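PDB 3EJK: dTDP Sugar Isomerase from Desulfovibrio desulfuricans subsp. desulfuricans str. G20, which probably catalyses the 3,5-epimerization of dTDP-4-dehydro-6-deoxy-alpha-D-glucose to dTDP-4-dehydro-beta-L-rhamnose, a dTDP sugar of polysaccharide biosynthesis. Local coordinates for residues A[23-28]-A[103-108]; A[16-21]-A[114-119]. All coordinates share one frame; numbering follows the deposited sequence.

Interaction 1: A[23-28]-A[103-108]; sequences AQLSEL and AQVTLG
L25 puts both of its methyl groups against the branched end of V105, so that a leucine fork meets a valine fork tip to tip. L25 CD1 lies 3.9 Å from V105 CG1, and L25 CD2 lies 4.0 Å from V105 CG2. V105 can present two methyls because CG1 stands anti to the backbone N (chi1 164°) while CG2 falls beside that N; the residue is modelled in two conformers, however, and this pairing describes one of them. The second contact has a different character. L107 comes in alongside, its side chain running past that of L25 in the opposite direction, and only its tip arrives, with L107 CD2 4.1 Å from L25 CD1. The backbones remain well separated, 8.9 Å between L25 CA and V105 CA. Here is a worked case of two β-sheets meeting, at this point, through apolar side chains with no hydrogen bond between the two segments, while each strand spends backbone bonds on neighbours in its own sheet. L25 pairs with I16 and V105 with V87. Strand 24-31 runs between strands 16-17 and 114-118 at this point, and L25 also packs on L116 of the latter; strand 102-108 is an outermost strand of the facing sheet within the chain, next to strand 84-90, with L107 reaching across to F78 and V80 of strand 76-82.

Interaction 2: A[16-21]-A[114-119]; sequences ILLPVE and RLLRIP
L18 reaches from the loop after strand 16-17 toward L116, and its outer atoms do most of the packing. At the base, L18 CB lies near the methyl of A23 and carries none of the contact with 114-119. CG, set beside the backbone N and anti to the carbonyl carbon (chi1 -65°), directs the fork inward. L18 CD1 then meets L116 CD1 at 3.7 Å and also touches A23, while CD2 turns to V105 of the facing sheet. The two leucines cross at about a right angle and touch through one methyl each. L116 supplies its methyl from a chain extended away from its backbone N (chi1 170°), and also packs on L107. Farther along, the loop returns to the end of strand 114-118, where E21 O rests 3.6 Å from P119 CG. That is packing rather than a bond; the same carbonyl oxygen accepts a hydrogen bond from R93 NH2. R117 NH1 adds a further tie by donating to G22 O, the next residue of the same loop. L18 thus fits between L116 of one antiparallel sheet and V105 of strand 102-108, an outermost strand of the other, a placement consistent with the jelly-roll β-barrel of the cupin clan to which this epimerase family is assigned.

In the fold
Interactions 1 and 2 have centres about 6 Å apart, and both lie between the two sheets. Along the chain the order is 16-21, 23-28, 103-108, 114-119, so the inner pair belongs to interaction 1 and the outer pair to interaction 2. Strand 24-31 pairs with 16-17 on one side and with 114-118 on the other, the latter through bonds such as S26 O to L115 N (2.8 Å); a salt bridge from E27 OE2 to R114 NE also links the two interactions. Strand 102-108 belongs to the other sheet. Interaction 1 therefore joins the sheets, whereas interaction 2 brings the loop after strand 16-17 onto L116 and P119, gathering residues distant in sequence.

Interaction 1: A[23-28]-A[103-108]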
loop_
_atom_site.group_PDB
_atom_site.type_symbol
_atom_site.label_atom_id
_atom_site.label_comp_id
_atom_site.label_asym_id
_atom_site.label_seq_id
_atom_site.Cartn_x
_atom_site.Cartn_y
_atom_site.Cartn_z
ATOM N N ALA A 23 18.812 -11.144 -0.050
ATOM C CA ALA A 23 17.598 -10.801 -0.804
ATOM C C ALA A 23 16.680 -12.024 -0.722
ATOM O O ALA A 23 17.110 -13.165 -0.886
ATOM C CB ALA A 23 17.910 -10.440 -2.221
ATOM N N GLN A 24 15.421 -11.782 -0.409
ATOM C CA GLN A 24 14.464 -12.875 -0.246
ATOM C C GLN A 24 13.140 -12.562 -0.863
ATOM O O GLN A 24 12.727 -11.426 -0.970
ATOM C CB GLN A 24 14.227 -13.170 1.235
ATOM C CG GLN A 24 15.448 -13.516 2.041
ATOM C CD GLN A 24 15.101 -13.689 3.508
ATOM O OE1 GLN A 24 13.998 -13.354 3.937
ATOM N NE2 GLN A 24 16.038 -14.204 4.284
ATOM N N LEU A 25 12.462 -13.628 -1.234
ATOM C CA LEU A 25 11.170 -13.540 -1.860
ATOM C C LEU A 25 10.214 -14.456 -1.118
ATOM O O LEU A 25 10.491 -15.639 -0.923
ATOM C CB LEU A 25 11.363 -13.957 -3.306
ATOM C CG LEU A 25 10.528 -13.417 -4.437
ATOM C CD1 LEU A 25 10.556 -11.899 -4.420
ATOM C CD2 LEU A 25 11.141 -14.006 -5.732
ATOM N N SER A 26 9.110 -13.891 -0.654
ATOM C CA SER A 26 8.130 -14.686 0.060
ATOM C C SER A 26 6.723 -14.501 -0.474
ATOM O O SER A 26 6.355 -13.457 -1.023
ATOM C CB SER A 26 8.187 -14.390 1.566
ATOM O OG SER A 26 8.010 -13.014 1.850
ATOM N N GLU A 27 5.956 -15.567 -0.325
ATOM C CA GLU A 27 4.551 -15.590 -0.736
ATOM C C GLU A 27 3.680 -14.645 0.047
ATOM O O GLU A 27 3.828 -14.473 1.258
ATOM C CB GLU A 27 3.956 -16.996 -0.624
ATOM C CG GLU A 27 4.421 -17.888 -1.748
ATOM C CD GLU A 27 4.114 -17.283 -3.107
ATOM O OE1 GLU A 27 3.346 -16.275 -3.177
ATOM O OE2 GLU A 27 4.651 -17.817 -4.099
ATOM N N LEU A 28 2.780 -14.026 -0.701
ATOM C CA LEU A 28 1.743 -13.140 -0.171
ATOM C C LEU A 28 0.369 -13.659 -0.583
ATOM O O LEU A 28 0.106 -13.909 -1.764
ATOM C CB LEU A 28 1.910 -11.701 -0.681
ATOM C CG LEU A 28 3.085 -10.893 -0.160
ATOM C CD1 LEU A 28 3.157 -9.495 -0.882
ATOM C CD2 LEU A 28 2.975 -10.764 1.350
ATOM N N ALA A 103 20.436 -10.013 -9.186
ATOM C CA ALA A 103 19.219 -10.787 -8.935
ATOM C C ALA A 103 18.120 -10.061 -9.713
ATOM O O ALA A 103 18.009 -8.839 -9.651
ATOM C CB ALA A 103 18.888 -10.885 -7.433
ATOM N N GLN A 104 17.368 -10.813 -10.507
ATOM C CA GLN A 104 16.261 -10.248 -11.278
ATOM C C GLN A 104 14.964 -10.899 -10.833
ATOM O O GLN A 104 14.852 -12.113 -10.738
ATOM C CB GLN A 104 16.495 -10.401 -12.776
ATOM C CG GLN A 104 17.866 -9.810 -13.242
ATOM C CD GLN A 104 18.030 -9.738 -14.762
ATOM O OE1 GLN A 104 17.175 -9.215 -15.468
ATOM N NE2 GLN A 104 19.154 -10.230 -15.253
ATOM N N VAL A 105 13.993 -10.058 -10.524
ATOM C CA VAL A 105 12.703 -10.541 -10.069
ATOM C C VAL A 105 11.566 -9.761 -10.707
ATOM O O VAL A 105 11.694 -8.586 -11.048
ATOM C CB VAL A 105 12.608 -10.490 -8.514
ATOM C CG1 VAL A 105 11.175 -10.603 -8.059
ATOM C CG2 VAL A 105 13.502 -11.592 -7.892
ATOM N N THR A 106 10.481 -10.471 -10.879
ATOM C CA THR A 106 9.224 -9.955 -11.430
ATOM C C THR A 106 8.238 -9.914 -10.284
ATOM O O THR A 106 8.072 -10.915 -9.556
ATOM C CB THR A 106 8.675 -10.873 -12.558
ATOM O OG1 THR A 106 9.537 -10.770 -13.700
ATOM C CG2 THR A 106 7.256 -10.471 -12.965
ATOM N N LEU A 107 7.603 -8.759 -10.110
ATOM C CA LEU A 107 6.606 -8.570 -9.053
ATOM C C LEU A 107 5.303 -8.041 -9.611
ATOM O O LEU A 107 5.272 -7.062 -10.371
ATOM C CB LEU A 107 7.103 -7.614 -7.962
ATOM C CG LEU A 107 8.293 -8.066 -7.104
ATOM C CD1 LEU A 107 8.650 -6.975 -6.102
ATOM C CD2 LEU A 107 7.995 -9.385 -6.377
ATOM N N GLY A 108 4.229 -8.704 -9.199
ATOM C CA GLY A 108 2.869 -8.350 -9.627
ATOM C C GLY A 108 1.929 -9.517 -9.838
ATOM O O GLY A 108 2.324 -10.660 -10.036
#

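Interaction 2: A[16-21]-A[114-119]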
loop_
_atom_site.group_PDB
_atom_site.type_symbol
_atom_site.label_atom_id
_atom_site.label_comp_id
_atom_site.label_asym_id
_atom_site.label_seq_id
_atom_site.Cartn_x
_atom_site.Cartn_y
_atom_site.Cartn_z
ATOM N N ILE A 16 12.072 -17.732 -0.398
ATOM C CA ILE A 16 13.014 -18.086 -1.451
ATOM C C ILE A 16 14.194 -17.149 -1.418
ATOM O O ILE A 16 14.042 -15.942 -1.376
ATOM C CB ILE A 16 12.348 -17.981 -2.848
ATOM C CG1 ILE A 16 11.255 -19.037 -2.978
ATOM C CG2 ILE A 16 13.366 -18.163 -3.937
ATOM C CD1 ILE A 16 11.762 -20.442 -2.718
ATOM N N LEU A 17 15.377 -17.728 -1.454
ATOM C CA LEU A 17 16.612 -16.954 -1.470
ATOM C C LEU A 17 16.892 -16.648 -2.926
ATOM O O LEU A 17 16.399 -17.333 -3.820
ATOM C CB LEU A 17 17.783 -17.688 -0.804
ATOM C CG LEU A 17 17.489 -18.034 0.660
ATOM C CD1 LEU A 17 18.756 -18.450 1.385
ATOM C CD2 LEU A 17 16.836 -16.836 1.355
ATOM N N LEU A 18 17.647 -15.585 -3.139
ATOM C CA LEU A 18 17.971 -15.105 -4.482
ATOM C C LEU A 18 19.474 -15.088 -4.633
ATOM O O LEU A 18 20.186 -15.293 -3.650
ATOM C CB LEU A 18 17.382 -13.726 -4.681
ATOM C CG LEU A 18 15.859 -13.630 -4.658
ATOM C CD1 LEU A 18 15.408 -12.173 -4.455
ATOM C CD2 LEU A 18 15.285 -14.239 -5.941
ATOM N N PRO A 19 19.970 -14.852 -5.850
ATOM C CA PRO A 19 21.404 -14.937 -6.067
ATOM C C PRO A 19 22.188 -13.811 -5.432
ATOM O O PRO A 19 23.411 -13.789 -5.515
ATOM C CB PRO A 19 21.531 -14.913 -7.587
ATOM C CG PRO A 19 20.206 -15.412 -8.067
ATOM C CD PRO A 19 19.237 -14.798 -7.120
ATOM N N VAL A 20 21.474 -12.880 -4.823
ATOM C CA VAL A 20 22.122 -11.801 -4.060
ATOM C C VAL A 20 21.838 -12.120 -2.598
ATOM O O VAL A 20 20.683 -12.260 -2.191
ATOM C CB VAL A 20 21.652 -10.351 -4.404
ATOM C CG1 VAL A 20 22.167 -9.371 -3.356
ATOM C CG2 VAL A 20 22.151 -9.915 -5.788
ATOM N N GLU A 21 22.919 -12.260 -1.837
ATOM C CA GLU A 21 22.856 -12.581 -0.410
ATOM C C GLU A 21 21.946 -11.640 0.340
ATOM O O GLU A 21 22.083 -10.415 0.245
ATOM C CB GLU A 21 24.254 -12.516 0.226
ATOM C CG GLU A 21 24.244 -12.805 1.710
ATOM C CD GLU A 21 23.948 -14.259 1.986
ATOM O OE1 GLU A 21 24.753 -15.103 1.546
ATOM O OE2 GLU A 21 22.931 -14.560 2.640
ATOM N N ARG A 114 4.351 -11.357 -4.605
ATOM C CA ARG A 114 5.268 -11.722 -3.526
ATOM C C ARG A 114 5.881 -10.520 -2.866
ATOM O O ARG A 114 5.774 -9.377 -3.347
ATOM C CB ARG A 114 6.383 -12.575 -4.086
ATOM C CG ARG A 114 5.837 -13.786 -4.855
ATOM C CD ARG A 114 6.933 -14.598 -5.481
ATOM N NE ARG A 114 6.422 -15.876 -5.975
ATOM C CZ ARG A 114 6.228 -16.179 -7.258
ATOM N NH1 ARG A 114 6.517 -15.303 -8.203
ATOM N NH2 ARG A 114 5.756 -17.376 -7.598
ATOM N N LEU A 115 6.539 -10.812 -1.755
ATOM C CA LEU A 115 7.228 -9.796 -0.967
ATOM C C LEU A 115 8.732 -9.981 -1.208
ATOM O O LEU A 115 9.273 -11.066 -1.040
ATOM C CB LEU A 115 6.913 -9.921 0.522
ATOM C CG LEU A 115 7.347 -8.721 1.379
ATOM C CD1 LEU A 115 6.420 -7.593 1.123
ATOM C CD2 LEU A 115 7.334 -9.066 2.882
ATOM N N LEU A 116 9.360 -8.906 -1.647
ATOM C CA LEU A 116 10.800 -8.871 -1.946
ATOM C C LEU A 116 11.536 -8.078 -0.874
ATOM O O LEU A 116 11.269 -6.913 -0.648
ATOM C CB LEU A 116 11.038 -8.206 -3.304
ATOM C CG LEU A 116 12.480 -7.868 -3.681
ATOM C CD1 LEU A 116 13.264 -9.186 -3.754
ATOM C CD2 LEU A 116 12.572 -7.048 -4.988
ATOM N N ARG A 117 12.454 -8.762 -0.207
ATOM C CA ARG A 117 13.304 -8.155 0.808
ATOM C C ARG A 117 14.604 -7.722 0.155
ATOM O O ARG A 117 15.275 -8.525 -0.492
ATOM C CB ARG A 117 13.591 -9.170 1.931
ATOM C CG ARG A 117 14.524 -8.641 2.988
ATOM C CD ARG A 117 14.950 -9.742 3.955
ATOM N NE ARG A 117 15.673 -9.150 5.067
ATOM C CZ ARG A 117 16.994 -9.152 5.200
ATOM N NH1 ARG A 117 17.760 -9.767 4.314
ATOM N NH2 ARG A 117 17.543 -8.558 6.252
ATOM N N ILE A 118 14.936 -6.438 0.291
ATOM C CA ILE A 118 16.189 -5.915 -0.280
ATOM C C ILE A 118 17.066 -5.480 0.888
ATOM O O ILE A 118 16.737 -4.525 1.596
ATOM C CB ILE A 118 15.959 -4.720 -1.220
ATOM C CG1 ILE A 118 15.021 -5.109 -2.362
ATOM C CG2 ILE A 118 17.334 -4.205 -1.811
ATOM C CD1 ILE A 118 14.624 -3.934 -3.252
ATOM N N PRO A 119 18.198 -6.166 1.107
ATOM C CA PRO A 119 18.934 -5.752 2.301
ATOM C C PRO A 119 19.746 -4.473 2.108
ATOM O O PRO A 119 19.869 -3.980 0.990
ATOM C CB PRO A 119 19.846 -6.953 2.600
ATOM C CG PRO A 119 19.878 -7.769 1.373
ATOM C CD PRO A 119 18.793 -7.337 0.440
#